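Local coordinates for SusD homolog (Bacteroides thetaiotaomicron VPI-5482, PDB 3FDH), which probably binds glycans at the cell surface, as a SusD/RagB-family protein associated with the outer membrane and likely partnered with a SusC-like transporter, at residues A[116-121]-A[203-208]; A[152-157]-A[492-497]. One frame throughout, in Å; residues are numbered along the deposited sequence.

Contact 1 of 2, residues A[116-121]-A[203-208]; sequences AAYNCA and ARYTMR
Y205 reaches from helix 191-208 and sets the tip of its ring against A121 and Y118 of helix 106-127. The apolar part centres on A121. Its CB lies 3.5 Å from Y205 CE1 and just as near to Y205 OH. The hydroxyl end is wedged against the helix itself, with Y205 OH 3.6 Å from Y118 CA. Y205 CG stands anti to its carbonyl carbon (chi1 -57°), which sends it toward helix 106-127. The two tyrosine side chains cross at about a right angle. They meet through a hydroxyl and not ring on ring, their nearest side-chain approach being Y118 CD2 to Y205 OH, 3.9 Å.

The two segments run in roughly the same direction, with axes 30° apart and 12.3 Å from each other at closest. Long side chains therefore bridge them. Helix 154-171 packs against both: its L165 touches A117 and Y205, and its I161 touches C120 and Y205. This belongs to the largely helical body of the SusD family, which is grouped with the TPR clan.

The polar part joins R204 and Y118. R204 NH1 gives Y118 OH a weak hydrogen bond, 3.4 Å long but nearly straight at 169°. The hydroxyl sits at the guanidinium edge, in its plane. Y118 OH has a stronger partner in L332 O. R204 NH2 forms a salt bridge with E337, which probably balances much of the buried charge. R208 adds salt bridges to E433 and to D125 on helix 106-127.

Contact 2 of 2, residues A[152-157]-A[492-497]; sequences DTQQEI and VWWAGG
Q154 inserts its amide beside V492 and W494, the tightly packed part of the contact. CG anti to the backbone N (chi1 -165°) and an extended chain carry the amide across. Q154 OE1 accepts a hydrogen bond from W494 N, 2.9 Å long, in the carbonyl plane. The same oxygen lies in plane at the edge of the W493 ring. Q154 NE2 sits 3.4 Å from V492 CB. It is also 3.1 Å from W494 NE1, but both are donors. Each donates to helix 106-127 instead: NE2 to A124 O, NE1 to D125 OD1. The amide stands off the W494 ring plane beside CD1 and NE1, 10° from parallel.

T153 and E156 form a capping box at the start of helix 154-171. E156 N bonds T153 OG1 at 2.9 Å, and T153 N bonds E156 OE1 at 3.0 Å. The facing loop makes a short 3-10 turn over 493-495.

On the solvent side, CB of the exposed Q155 makes a CH-pi contact over the six-membered ring of W493, 3.7 Å from the centroid. R212 adds a cation-pi contact to W493. An alanine in place of W493 would probably leave Q155 without its aromatic platform and R212 without its cation-pi partner.

Overall arrangement
Contact 1 lies deeper, with every touching residue buried. Contact 2 is further out and runs from a buried amide to an exposed glutamine. Their centres are 12 Å apart, and the segments alternate along the chain. Contact 1 joins two helices, whereas contact 2 joins a helix start to a loop near the C-terminus. Helix 154-171 links them, since I157 packs on C120. R208 CD also touches W494 CE2 at 3.5 Å. D125 is a partner common to both. The chemistry differs accordingly: tyrosine and arginine tips span helices in contact 1, while in contact 2 an amide accepts from a loop backbone N-H and a tryptophan face packs on an exposed glutamine.

Contact 1 of 2, residues A[116-121]-A[203-208]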
# COMPACT_ATOMS: atom_id res chain seq x y z
N ALA A 116 1.58 15.81 2.23
CA ALA A 116 0.23 16.26 2.65
C ALA A 116 -0.78 15.53 1.76
O ALA A 116 -1.80 15.02 2.21
CB ALA A 116 0.07 17.76 2.53
N ALA A 117 -0.46 15.48 0.47
CA ALA A 117 -1.31 14.85 -0.52
C ALA A 117 -1.45 13.39 -0.18
O ALA A 117 -2.54 12.81 -0.23
CB ALA A 117 -0.72 15.01 -1.94
N TYR A 118 -0.33 12.80 0.18
CA TYR A 118 -0.27 11.36 0.43
C TYR A 118 -1.15 10.98 1.59
O TYR A 118 -1.89 10.00 1.55
CB TYR A 118 1.17 10.89 0.66
CG TYR A 118 1.37 9.41 0.47
CD1 TYR A 118 1.00 8.51 1.46
CD2 TYR A 118 1.94 8.92 -0.68
CE1 TYR A 118 1.18 7.14 1.30
CE2 TYR A 118 2.13 7.56 -0.84
CZ TYR A 118 1.75 6.67 0.16
OH TYR A 118 1.95 5.31 -0.03
N ASN A 119 -1.09 11.80 2.63
CA ASN A 119 -1.86 11.53 3.85
C ASN A 119 -3.34 11.84 3.67
O ASN A 119 -4.20 11.14 4.21
CB ASN A 119 -1.26 12.24 5.05
CG ASN A 119 0.01 11.55 5.52
OD1 ASN A 119 -0.05 10.46 6.09
ND2 ASN A 119 1.15 12.15 5.25
N CYS A 120 -3.62 12.84 2.86
CA CYS A 120 -5.03 13.15 2.57
C CYS A 120 -5.65 12.00 1.84
O CYS A 120 -6.82 11.66 2.04
CB CYS A 120 -5.18 14.41 1.71
SG CYS A 120 -4.90 15.96 2.65
N ALA A 121 -4.86 11.39 0.99
CA ALA A 121 -5.34 10.25 0.18
C ALA A 121 -5.63 9.06 1.07
O ALA A 121 -6.62 8.34 0.87
CB ALA A 121 -4.30 9.88 -0.87
N ALA A 203 -0.61 9.80 -11.22
CA ALA A 203 -1.06 8.65 -11.99
C ALA A 203 -1.93 7.78 -11.10
O ALA A 203 -3.05 7.39 -11.47
CB ALA A 203 0.10 7.87 -12.55
N ARG A 204 -1.43 7.48 -9.91
CA ARG A 204 -2.17 6.60 -8.98
C ARG A 204 -3.55 7.15 -8.71
O ARG A 204 -4.56 6.44 -8.72
CB ARG A 204 -1.42 6.48 -7.64
CG ARG A 204 -2.24 5.83 -6.52
CD ARG A 204 -1.49 5.87 -5.17
NE ARG A 204 -0.43 4.85 -5.02
CZ ARG A 204 0.23 4.66 -3.88
NH1 ARG A 204 -0.02 5.44 -2.83
NH2 ARG A 204 1.11 3.70 -3.76
N TYR A 205 -3.60 8.45 -8.49
CA TYR A 205 -4.85 9.10 -8.06
C TYR A 205 -5.81 9.37 -9.21
O TYR A 205 -7.02 9.41 -9.02
CB TYR A 205 -4.60 10.39 -7.27
CG TYR A 205 -3.73 10.19 -6.03
CD1 TYR A 205 -3.90 9.09 -5.19
CD2 TYR A 205 -2.79 11.14 -5.68
CE1 TYR A 205 -3.09 8.94 -4.06
CE2 TYR A 205 -2.00 11.01 -4.54
CZ TYR A 205 -2.13 9.91 -3.75
OH TYR A 205 -1.32 9.80 -2.64
N THR A 206 -5.25 9.53 -10.41
CA THR A 206 -6.08 9.68 -11.60
C THR A 206 -6.82 8.37 -11.85
O THR A 206 -8.05 8.34 -12.07
CB THR A 206 -5.27 10.15 -12.82
OG1 THR A 206 -4.71 11.44 -12.53
CG2 THR A 206 -6.17 10.22 -14.09
N MSE A 207 -6.08 7.28 -11.80
CA MSE A 207 -6.70 5.97 -12.02
C MSE A 207 -7.68 5.67 -10.89
O MSE A 207 -8.73 5.04 -11.09
CB MSE A 207 -5.66 4.86 -12.15
CG MSE A 207 -6.29 3.54 -12.54
SE MSE A 207 -6.90 3.52 -14.33
CE MSE A 207 -5.14 3.28 -14.92
N ARG A 208 -7.36 6.15 -9.70
CA ARG A 208 -8.24 5.88 -8.53
C ARG A 208 -9.67 6.31 -8.75
O ARG A 208 -10.63 5.64 -8.33
CB ARG A 208 -7.72 6.58 -7.29
CG ARG A 208 -8.59 6.31 -6.06
CD ARG A 208 -8.14 5.06 -5.32
NE ARG A 208 -6.99 5.40 -4.48
CZ ARG A 208 -5.75 4.93 -4.60
NH1 ARG A 208 -5.46 3.99 -5.47
NH2 ARG A 208 -4.82 5.34 -3.76

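Contact 2 of 2, residues A[152-157]-A[492-497]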
# COMPACT_ATOMS: atom_id res chain seq x y z
N ASP A 152 -15.51 16.76 4.94
CA ASP A 152 -15.38 17.07 3.51
C ASP A 152 -15.81 15.81 2.80
O ASP A 152 -15.66 14.70 3.32
CB ASP A 152 -13.91 17.29 3.09
CG ASP A 152 -13.32 18.60 3.58
OD1 ASP A 152 -14.02 19.39 4.26
OD2 ASP A 152 -12.13 18.82 3.27
N THR A 153 -16.33 15.98 1.60
CA THR A 153 -16.68 14.82 0.78
C THR A 153 -15.37 14.27 0.28
O THR A 153 -14.38 14.99 0.21
CB THR A 153 -17.53 15.15 -0.44
OG1 THR A 153 -16.79 16.00 -1.34
CG2 THR A 153 -18.86 15.79 -0.02
N GLN A 154 -15.39 13.00 -0.07
CA GLN A 154 -14.18 12.35 -0.57
C GLN A 154 -13.72 13.06 -1.83
O GLN A 154 -12.52 13.19 -2.11
CB GLN A 154 -14.43 10.87 -0.87
CG GLN A 154 -13.16 10.06 -1.03
CD GLN A 154 -13.39 8.78 -1.71
OE1 GLN A 154 -14.04 8.73 -2.76
NE2 GLN A 154 -12.80 7.70 -1.15
N GLN A 155 -14.70 13.55 -2.58
CA GLN A 155 -14.38 14.26 -3.82
C GLN A 155 -13.64 15.56 -3.49
O GLN A 155 -12.65 15.90 -4.12
CB GLN A 155 -15.62 14.51 -4.67
CG GLN A 155 -15.31 15.18 -6.01
CD GLN A 155 -16.59 15.51 -6.80
OE1 GLN A 155 -17.70 15.48 -6.26
NE2 GLN A 155 -16.42 15.82 -8.08
N GLU A 156 -14.10 16.25 -2.45
CA GLU A 156 -13.45 17.48 -2.01
C GLU A 156 -12.04 17.21 -1.54
O GLU A 156 -11.15 18.02 -1.76
CB GLU A 156 -14.24 18.17 -0.90
CG GLU A 156 -15.46 18.85 -1.44
CD GLU A 156 -16.43 19.32 -0.39
OE1 GLU A 156 -16.42 18.81 0.76
OE2 GLU A 156 -17.25 20.18 -0.74
N ILE A 157 -11.83 16.06 -0.93
CA ILE A 157 -10.51 15.72 -0.40
C ILE A 157 -9.60 15.50 -1.60
O ILE A 157 -8.46 15.98 -1.65
CB ILE A 157 -10.53 14.50 0.57
CG1 ILE A 157 -11.37 14.79 1.82
CG2 ILE A 157 -9.04 14.12 0.96
CD1 ILE A 157 -11.59 13.58 2.74
N VAL A 492 -17.06 3.69 -0.70
CA VAL A 492 -16.54 5.07 -0.75
C VAL A 492 -16.97 5.70 -2.10
O VAL A 492 -17.40 4.99 -3.02
CB VAL A 492 -14.99 5.13 -0.52
CG1 VAL A 492 -14.72 4.49 0.85
CG2 VAL A 492 -14.16 4.44 -1.64
N TRP A 493 -16.86 7.01 -2.21
CA TRP A 493 -17.33 7.68 -3.43
C TRP A 493 -16.70 7.23 -4.74
O TRP A 493 -17.39 6.97 -5.72
CB TRP A 493 -17.23 9.18 -3.26
CG TRP A 493 -17.60 9.97 -4.45
CD1 TRP A 493 -18.87 10.33 -4.83
CD2 TRP A 493 -16.70 10.56 -5.38
NE1 TRP A 493 -18.80 11.11 -5.96
CE2 TRP A 493 -17.48 11.26 -6.32
CE3 TRP A 493 -15.30 10.57 -5.51
CZ2 TRP A 493 -16.92 11.96 -7.39
CZ3 TRP A 493 -14.74 11.26 -6.59
CH2 TRP A 493 -15.56 11.95 -7.51
N TRP A 494 -15.39 7.07 -4.76
CA TRP A 494 -14.74 6.67 -6.01
C TRP A 494 -15.12 5.26 -6.41
O TRP A 494 -14.86 4.84 -7.55
CB TRP A 494 -13.22 6.91 -6.04
CG TRP A 494 -12.33 6.39 -4.92
CD1 TRP A 494 -11.62 7.17 -4.05
CD2 TRP A 494 -12.02 5.03 -4.58
NE1 TRP A 494 -10.88 6.39 -3.21
CE2 TRP A 494 -11.10 5.07 -3.49
CE3 TRP A 494 -12.40 3.79 -5.08
CZ2 TRP A 494 -10.57 3.93 -2.90
CZ3 TRP A 494 -11.85 2.62 -4.47
CH2 TRP A 494 -10.97 2.72 -3.39
N ALA A 495 -15.79 4.58 -5.50
CA ALA A 495 -16.22 3.18 -5.73
C ALA A 495 -17.69 3.13 -6.06
O ALA A 495 -18.28 2.07 -6.13
CB ALA A 495 -15.89 2.27 -4.53
N GLY A 496 -18.29 4.31 -6.24
CA GLY A 496 -19.71 4.39 -6.57
C GLY A 496 -20.57 4.72 -5.38
O GLY A 496 -21.81 4.74 -5.48
N GLY A 497 -19.93 4.94 -4.24
CA GLY A 497 -20.69 5.30 -3.01
C GLY A 497 -21.07 6.76 -2.95
O GLY A 497 -20.72 7.54 -3.82